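Local structure of uncharacterized protein (Pyrococcus abyssi, 5IFF) at residues Ser47-Asn50 with Leu51-Tyr55; Val100-Tyr103 with Leu104-Gly108; Tyr184-Val188 with Asp189-Glu193. The protein acts as a restriction DNA glycosylase that binds double-stranded DNA and probably releases adenine bases from its recognition sequence. The protein carries 2 engineered substitutions. All blocks are in the same frame, centred on the assembly; numbering follows the deposited sequence.

Contact 1 (Ser47-Asn50 with Leu51-Tyr55)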
loop_
_atom_site.group_PDB
_atom_site.type_symbol
_atom_site.label_atom_id
_atom_site.label_comp_id
_atom_site.label_asym_id
_atom_site.label_seq_id
_atom_site.Cartn_x
_atom_site.Cartn_y
_atom_site.Cartn_z
ATOM N N SER A 47 31.278 10.730 17.547
ATOM C CA SER A 47 32.614 10.142 17.463
ATOM C C SER A 47 33.169 9.720 18.838
ATOM O O SER A 47 34.387 9.642 19.034
ATOM C CB SER A 47 33.556 11.131 16.793
ATOM O OG SER A 47 33.621 12.325 17.557
ATOM N N ASP A 48 32.267 9.426 19.770
ATOM C CA ASP A 48 32.614 9.013 21.118
ATOM C C ASP A 48 31.994 7.664 21.410
ATOM O O ASP A 48 31.590 6.984 20.483
ATOM C CB ASP A 48 32.129 10.040 22.120
ATOM C CG ASP A 48 30.687 10.446 21.868
ATOM O OD1 ASP A 48 29.897 9.590 21.372
ATOM O OD2 ASP A 48 30.364 11.619 22.145
ATOM N N GLU A 49 31.894 7.314 22.694
ATOM C CA GLU A 49 31.310 6.059 23.126
ATOM C C GLU A 49 29.916 5.823 22.494
ATOM O O GLU A 49 29.566 4.691 22.259
ATOM C CB GLU A 49 31.195 5.994 24.652
ATOM C CG GLU A 49 30.754 4.616 25.177
ATOM C CD GLU A 49 29.541 4.667 26.114
ATOM O OE1 GLU A 49 29.621 5.371 27.147
ATOM O OE2 GLU A 49 28.515 3.995 25.821
ATOM N N ASN A 50 29.158 6.890 22.225
ATOM C CA ASN A 50 27.795 6.710 21.710
ATOM C C ASN A 50 27.763 6.089 20.312
ATOM O O ASN A 50 26.796 5.429 19.986
ATOM C CB ASN A 50 27.023 8.037 21.700
ATOM C CG ASN A 50 26.802 8.584 23.092
ATOM O OD1 ASN A 50 26.261 7.900 23.961
ATOM N ND2 ASN A 50 27.268 9.801 23.326
ATOM N N LEU A 51 28.816 6.251 19.497
ATOM C CA LEU A 51 28.817 5.612 18.159
ATOM C C LEU A 51 28.587 4.102 18.217
ATOM O O LEU A 51 27.988 3.515 17.308
ATOM C CB LEU A 51 30.146 5.858 17.405
ATOM C CG LEU A 51 30.128 5.469 15.903
ATOM C CD1 LEU A 51 28.939 6.063 15.135
ATOM C CD2 LEU A 51 31.459 5.887 15.272
ATOM N N ARG A 52 29.126 3.461 19.251
ATOM C CA ARG A 52 29.080 1.999 19.325
ATOM C C ARG A 52 27.679 1.463 19.594
ATOM O O ARG A 52 27.476 0.255 19.516
ATOM C CB ARG A 52 30.028 1.484 20.420
ATOM C CG ARG A 52 29.436 1.626 21.805
ATOM C CD ARG A 52 30.133 0.804 22.876
ATOM N NE ARG A 52 29.570 1.129 24.189
ATOM C CZ ARG A 52 29.872 0.500 25.319
ATOM N NH1 ARG A 52 29.296 0.876 26.455
ATOM N NH2 ARG A 52 30.745 -0.502 25.316
ATOM N N ASP A 53 26.729 2.348 19.952
ATOM C CA ASP A 53 25.341 1.957 20.117
ATOM C C ASP A 53 24.535 1.892 18.782
ATOM O O ASP A 53 23.347 1.515 18.777
ATOM C CB ASP A 53 24.643 2.918 21.070
ATOM C CG ASP A 53 25.215 2.858 22.484
ATOM O OD1 ASP A 53 25.764 1.787 22.861
ATOM O OD2 ASP A 53 25.114 3.875 23.186
ATOM N N TYR A 54 25.142 2.303 17.675
ATOM C CA TYR A 54 24.398 2.309 16.401
ATOM C C TYR A 54 24.764 1.137 15.495
ATOM O O TYR A 54 25.940 0.806 15.316
ATOM C CB TYR A 54 24.609 3.598 15.637
ATOM C CG TYR A 54 24.012 4.766 16.380
ATOM C CD1 TYR A 54 22.662 5.061 16.258
ATOM C CD2 TYR A 54 24.784 5.509 17.283
ATOM C CE1 TYR A 54 22.088 6.117 16.975
ATOM C CE2 TYR A 54 24.231 6.580 17.999
ATOM C CZ TYR A 54 22.881 6.876 17.853
ATOM O OH TYR A 54 22.302 7.917 18.575
ATOM N N TYR A 55 23.723 0.524 14.924
ATOM C CA TYR A 55 23.895 -0.646 14.060
ATOM C C TYR A 55 23.079 -0.515 12.809
ATOM O O TYR A 55 22.012 0.127 12.794
ATOM C CB TYR A 55 23.450 -1.938 14.761
ATOM C CG TYR A 55 24.212 -2.252 16.032
ATOM C CD1 TYR A 55 24.036 -1.481 17.176
ATOM C CD2 TYR A 55 25.089 -3.332 16.076
ATOM C CE1 TYR A 55 24.733 -1.766 18.356
ATOM C CE2 TYR A 55 25.784 -3.622 17.252
ATOM C CZ TYR A 55 25.589 -2.857 18.376
ATOM O OH TYR A 55 26.282 -3.137 19.542
#

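Contact 2 (Val100-Tyr103 with Leu104-Gly108)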
loop_
_atom_site.group_PDB
_atom_site.type_symbol
_atom_site.label_atom_id
_atom_site.label_comp_id
_atom_site.label_asym_id
_atom_site.label_seq_id
_atom_site.Cartn_x
_atom_site.Cartn_y
_atom_site.Cartn_z
ATOM N N VAL A 100 20.368 -30.748 14.421
ATOM C CA VAL A 100 19.280 -29.870 14.889
ATOM C C VAL A 100 17.912 -30.567 14.732
ATOM O O VAL A 100 17.544 -30.916 13.589
ATOM C CB VAL A 100 19.297 -28.556 14.101
ATOM C CG1 VAL A 100 18.075 -27.663 14.458
ATOM C CG2 VAL A 100 20.612 -27.803 14.384
ATOM N N LYS A 101 17.167 -30.751 15.833
ATOM C CA LYS A 101 15.830 -31.410 15.813
ATOM C C LYS A 101 14.785 -30.572 16.576
ATOM O O LYS A 101 13.690 -31.030 16.885
ATOM C CB LYS A 101 15.888 -32.806 16.435
ATOM C CG LYS A 101 16.867 -33.782 15.804
ATOM C CD LYS A 101 16.413 -34.220 14.425
ATOM C CE LYS A 101 17.417 -35.154 13.789
ATOM N NZ LYS A 101 17.115 -35.353 12.348
ATOM N N SER A 102 15.155 -29.349 16.914
ATOM C CA SER A 102 14.235 -28.455 17.611
ATOM C C SER A 102 14.514 -27.028 17.150
ATOM O O SER A 102 15.652 -26.699 16.821
ATOM C CB SER A 102 14.406 -28.583 19.121
ATOM O OG SER A 102 13.569 -27.652 19.754
ATOM N N TYR A 103 13.481 -26.193 17.112
ATOM C CA TYR A 103 13.561 -24.911 16.416
ATOM C C TYR A 103 12.975 -23.794 17.237
ATOM O O TYR A 103 12.119 -24.039 18.095
ATOM C CB TYR A 103 12.826 -24.997 15.067
ATOM C CG TYR A 103 13.327 -26.181 14.260
ATOM C CD1 TYR A 103 14.493 -26.086 13.514
ATOM C CD2 TYR A 103 12.652 -27.399 14.278
ATOM C CE1 TYR A 103 14.994 -27.214 12.790
ATOM C CE2 TYR A 103 13.108 -28.487 13.556
ATOM C CZ TYR A 103 14.283 -28.383 12.808
ATOM O OH TYR A 103 14.778 -29.463 12.106
ATOM N N LEU A 104 13.379 -22.567 16.924
ATOM C CA LEU A 104 12.814 -21.416 17.609
ATOM C C LEU A 104 11.286 -21.379 17.458
ATOM O O LEU A 104 10.567 -21.193 18.442
ATOM C CB LEU A 104 13.430 -20.134 17.086
ATOM C CG LEU A 104 12.998 -18.986 18.015
ATOM C CD1 LEU A 104 13.684 -19.073 19.380
ATOM C CD2 LEU A 104 13.182 -17.680 17.346
ATOM N N GLU A 105 10.784 -21.602 16.238
ATOM C CA GLU A 105 9.324 -21.668 16.012
ATOM C C GLU A 105 8.618 -22.690 16.917
ATOM O O GLU A 105 7.481 -22.452 17.311
ATOM C CB GLU A 105 9.014 -21.966 14.530
ATOM C CG GLU A 105 9.156 -20.704 13.651
ATOM C CD GLU A 105 8.669 -20.887 12.215
ATOM O OE1 GLU A 105 7.876 -21.839 11.968
ATOM O OE2 GLU A 105 9.104 -20.100 11.336
ATOM N N ASP A 106 9.286 -23.783 17.298
ATOM C CA ASP A 106 8.680 -24.750 18.223
ATOM C C ASP A 106 8.322 -24.163 19.607
ATOM O O ASP A 106 7.425 -24.672 20.289
ATOM C CB ASP A 106 9.580 -25.952 18.448
ATOM C CG ASP A 106 9.886 -26.735 17.147
ATOM O OD1 ASP A 106 9.190 -26.545 16.126
ATOM O OD2 ASP A 106 10.843 -27.543 17.167
ATOM N N LYS A 107 9.030 -23.116 20.012
ATOM C CA LYS A 107 8.858 -22.518 21.321
ATOM C C LYS A 107 7.579 -21.722 21.361
ATOM O O LYS A 107 6.835 -21.770 22.333
ATOM C CB LYS A 107 10.041 -21.619 21.666
ATOM C CG LYS A 107 11.251 -22.379 22.106
ATOM C CD LYS A 107 12.445 -21.468 22.289
ATOM C CE LYS A 107 12.586 -21.054 23.743
ATOM N NZ LYS A 107 12.995 -22.194 24.623
ATOM N N GLY A 108 7.327 -20.997 20.290
ATOM C CA GLY A 108 6.093 -20.246 20.163
ATOM C C GLY A 108 6.054 -19.073 21.122
ATOM O O GLY A 108 7.088 -18.591 21.578
#

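Contact 3 (Tyr184-Val188 with Asp189-Glu193)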
loop_
_atom_site.group_PDB
_atom_site.type_symbol
_atom_site.label_atom_id
_atom_site.label_comp_id
_atom_site.label_asym_id
_atom_site.label_seq_id
_atom_site.Cartn_x
_atom_site.Cartn_y
_atom_site.Cartn_z
ATOM N N TYR A 184 30.633 -2.889 3.568
ATOM C CA TYR A 184 30.873 -3.795 4.673
ATOM C C TYR A 184 31.513 -5.096 4.184
ATOM O O TYR A 184 30.922 -5.814 3.355
ATOM C CB TYR A 184 29.536 -4.105 5.377
ATOM C CG TYR A 184 29.661 -5.149 6.454
ATOM C CD1 TYR A 184 30.430 -4.914 7.586
ATOM C CD2 TYR A 184 28.995 -6.366 6.346
ATOM C CE1 TYR A 184 30.569 -5.891 8.575
ATOM C CE2 TYR A 184 29.118 -7.341 7.340
ATOM C CZ TYR A 184 29.885 -7.089 8.456
ATOM O OH TYR A 184 30.005 -8.071 9.429
ATOM N N GLU A 185 32.669 -5.457 4.747
ATOM C CA GLU A 185 33.313 -6.702 4.343
ATOM C C GLU A 185 32.696 -7.790 5.192
ATOM O O GLU A 185 32.645 -7.679 6.419
ATOM C CB GLU A 185 34.842 -6.617 4.517
ATOM C CG GLU A 185 35.453 -5.408 3.769
ATOM C CD GLU A 185 36.984 -5.225 3.955
ATOM O OE1 GLU A 185 37.532 -5.713 4.960
ATOM O OE2 GLU A 185 37.627 -4.605 3.075
ATOM N N VAL A 186 32.182 -8.829 4.542
ATOM C CA VAL A 186 31.445 -9.859 5.265
ATOM C C VAL A 186 32.445 -10.872 5.772
ATOM O O VAL A 186 33.112 -11.500 4.972
ATOM C CB VAL A 186 30.397 -10.577 4.350
ATOM C CG1 VAL A 186 29.625 -11.695 5.150
ATOM C CG2 VAL A 186 29.421 -9.547 3.753
ATOM N N PRO A 187 32.544 -11.039 7.100
ATOM C CA PRO A 187 33.417 -12.052 7.680
ATOM C C PRO A 187 32.893 -13.468 7.364
ATOM O O PRO A 187 31.675 -13.668 7.428
ATOM C CB PRO A 187 33.333 -11.760 9.180
ATOM C CG PRO A 187 32.664 -10.405 9.304
ATOM C CD PRO A 187 31.735 -10.397 8.132
ATOM N N VAL A 188 33.771 -14.438 7.063
ATOM C CA VAL A 188 33.259 -15.812 6.927
ATOM C C VAL A 188 32.440 -16.314 8.106
ATOM O O VAL A 188 31.477 -17.011 7.891
ATOM C CB VAL A 188 34.363 -16.878 6.738
ATOM C CG1 VAL A 188 33.743 -18.111 6.189
ATOM C CG2 VAL A 188 35.363 -16.439 5.778
ATOM N N ASP A 189 32.817 -15.993 9.349
ATOM C CA ASP A 189 32.061 -16.529 10.474
ATOM C C ASP A 189 30.622 -15.972 10.519
ATOM O O ASP A 189 29.726 -16.612 11.058
ATOM C CB ASP A 189 32.775 -16.275 11.811
ATOM C CG ASP A 189 33.026 -14.811 12.079
ATOM O OD1 ASP A 189 32.787 -13.993 11.176
ATOM O OD2 ASP A 189 33.490 -14.475 13.188
ATOM N N LEU A 190 30.414 -14.791 9.957
ATOM C CA LEU A 190 29.084 -14.216 9.926
ATOM C C LEU A 190 28.206 -15.039 8.956
ATOM O O LEU A 190 27.038 -15.207 9.164
ATOM C CB LEU A 190 29.094 -12.789 9.438
ATOM C CG LEU A 190 27.714 -12.148 9.310
ATOM C CD1 LEU A 190 26.987 -12.151 10.646
ATOM C CD2 LEU A 190 27.798 -10.688 8.721
ATOM N N MET A 191 28.772 -15.424 7.835
ATOM C CA MET A 191 28.019 -16.217 6.866
ATOM C C MET A 191 27.702 -17.563 7.484
ATOM O O MET A 191 26.577 -18.064 7.315
ATOM C CB MET A 191 28.818 -16.416 5.561
ATOM C CG MET A 191 28.877 -15.126 4.665
ATOM S SD MET A 191 29.831 -15.373 3.125
ATOM C CE MET A 191 31.512 -14.934 3.716
ATOM N N LYS A 192 28.677 -18.138 8.181
ATOM C CA LYS A 192 28.406 -19.394 8.868
ATOM C C LYS A 192 27.273 -19.267 9.889
ATOM O O LYS A 192 26.363 -20.092 9.932
ATOM C CB LYS A 192 29.635 -19.888 9.568
ATOM C CG LYS A 192 30.768 -20.257 8.587
ATOM C CD LYS A 192 31.989 -20.715 9.442
ATOM C CE LYS A 192 33.219 -21.084 8.618
ATOM N NZ LYS A 192 34.471 -21.232 9.507
ATOM N N GLU A 193 27.353 -18.239 10.725
ATOM C CA GLU A 193 26.342 -18.099 11.776
ATOM C C GLU A 193 24.983 -17.710 11.271
ATOM O O GLU A 193 24.003 -18.044 11.937
ATOM C CB GLU A 193 26.815 -17.091 12.849
ATOM C CG GLU A 193 28.074 -17.556 13.635
ATOM C CD GLU A 193 27.862 -18.864 14.405
ATOM O OE1 GLU A 193 26.711 -19.206 14.745
ATOM O OE2 GLU A 193 28.846 -19.561 14.698
#

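Contact 1 (Ser47-Asn50 with Leu51-Tyr55)
In Arg52 a chi1 of 79° tucks CG between the backbone N and the carbonyl carbon, and the chain then runs extended to NE; Glu49 starts with CG opposite its N and bends at chi2, which swings its carboxylate to the Arg52 guanidinium. Glu49 OE2 forms a salt bridge with Arg52 NH1 at 3.3 Å, and Arg52 NE adds a weak bond to the same oxygen. The two planes stand 81° apart, so this is not the flat pairing of two oxygens with two nitrogens: one oxygen sits near the guanidinium edge, while the carboxylate is approached from above its own plane. The same Arg52 torsion lays CG against Glu49 O, only 3.1 Å away.

The backbone that carries these side chains is a 3-10 turn, with Leu51 N donating to Asp48 O at 3.0 Å and Asp53 N to Asn50 O at 3.1 Å. An Asx turn overlaps its start: Asp48 OD1 takes the backbone N of Asn50 at 2.9 Å, and Asn50 ND2 reaches that oxygen weakly. The turn delivers the chain directly into strand 54-59, where Tyr54 brings CD2 obliquely to Asn50 O at 3.4 Å. Leu51 is buried against Thr165 and Ala172. Asp53 OD2 lies 4.3 Å from Glu49 OE2, a like-charge approach that Arg52 probably eases, while Asp53 OD1 accepts a hydrogen bond from the backbone N of Asn32.

Contact 2 (Val100-Tyr103 with Leu104-Gly108)
Tyr103 and Asp106 run alongside each other in the same direction; Tyr103 immediately precedes the short helical turn 104-107, which connects helix 87-99 to strand 110-114, and Asp106 lies within it. Ring and carboxylate are turned 83° against each other, and the carboxylate comes to the rim of the ring: Asp106 OD2 is near the ring plane, 3.4 Å from Tyr103 CD2. That oxygen also does the polar work, accepting the backbone N of Tyr103 at 3.0 Å. The N-H arrives from well above the carboxylate plane and the bond is bent, with an angle of 139° at the hydrogen. Asp106 can reach back in this way because its chi1 of -60° sets CG beside its own backbone N and opposite the carbonyl carbon.

The main chain answers in the other direction, though weakly, as Asp106 N donates to Tyr103 O at 3.0 Å. One residue is thus tied to the other by both its N-H and its carbonyl. Tyr103 carries its OH to Lys206 NZ, to which it is hydrogen-bonded. Leu104 packs on Ile143, Leu145 and Pro129 of the long strands, as well as on Ile123 of the second subunit, whose Glu116 forms a salt bridge with Lys107. Ser102 flanks the carboxylate, its CA 3.5 Å from Asp106 OD2.

Contact 3 (Tyr184-Val188 with Asp189-Glu193)
Pro187 O is gripped by two backbone N-H groups of the helix it precedes, Leu190 N at 3.0 Å and Met191 N at 3.4 Å. The carbonyl is shared by two neighbouring donors, and both bonds are weak; the next link is firmer, with Lys192 N giving Val188 O a nearly straight bond of 3.0 Å.

Around this backbone join, the side chains of the strand and the first helical turn interlock. Met191 runs nearly perpendicular to Val186, whose CG1 rests on Met191 CG at 3.5 Å. A chi3 of -89° then bends the Met191 chain, bringing CE to 3.8 Å from Val188 CA. Met75 of helix 72-81 packs against both Val186 and Met191. Shortening Met191 to an alanine takes away CG, SD and CE, and is likely to open a gap between Val186 CG1, Val188 and Met75.

Leu190 is turned to other partners. Its CD2 meets the Tyr184 ring at the edge, in plane, 3.5 Å from the OH, which is itself hydrogen-bonded to Glu139. Its CB lies 3.8 Å from Pro187 CD, so the proline ring packs against the first helical turn. Farther along the helix the extended Lys192 chain crosses Val188 obliquely, with CE touching CG1.

The strand and helix directions differ by 65°, with their axes no nearer than 9.6 Å: a strand-to-helix connection with proline at the N-cap position, which joins the last strand of the antiparallel sheet of strands 4-8, 11-17 and 181-186 to helix 188-201.

In the fold
All three contacts show short-range bonding where the chain changes its course, yet they serve separate parts of the fold. Contacts 1 and 2 lie on opposite sides of the chain's centre, their own centres 34 Å apart; the centre of contact 3 is about 21 Å from that of contact 1 and about 24 Å from that of contact 2. Contact 1 is nearest the bound DNA, about 6 Å at the closest atoms, against about 15 Å for contact 2 and 19 Å for contact 3. The latter two lie closer to residues that bind adenine in another structure of the protein; none is bound to this chain here. The side chains of Leu104 and Leu190 are each about 8 Å from that of Val158, and the side chain of Leu190 is about 7 Å from that of Ile60.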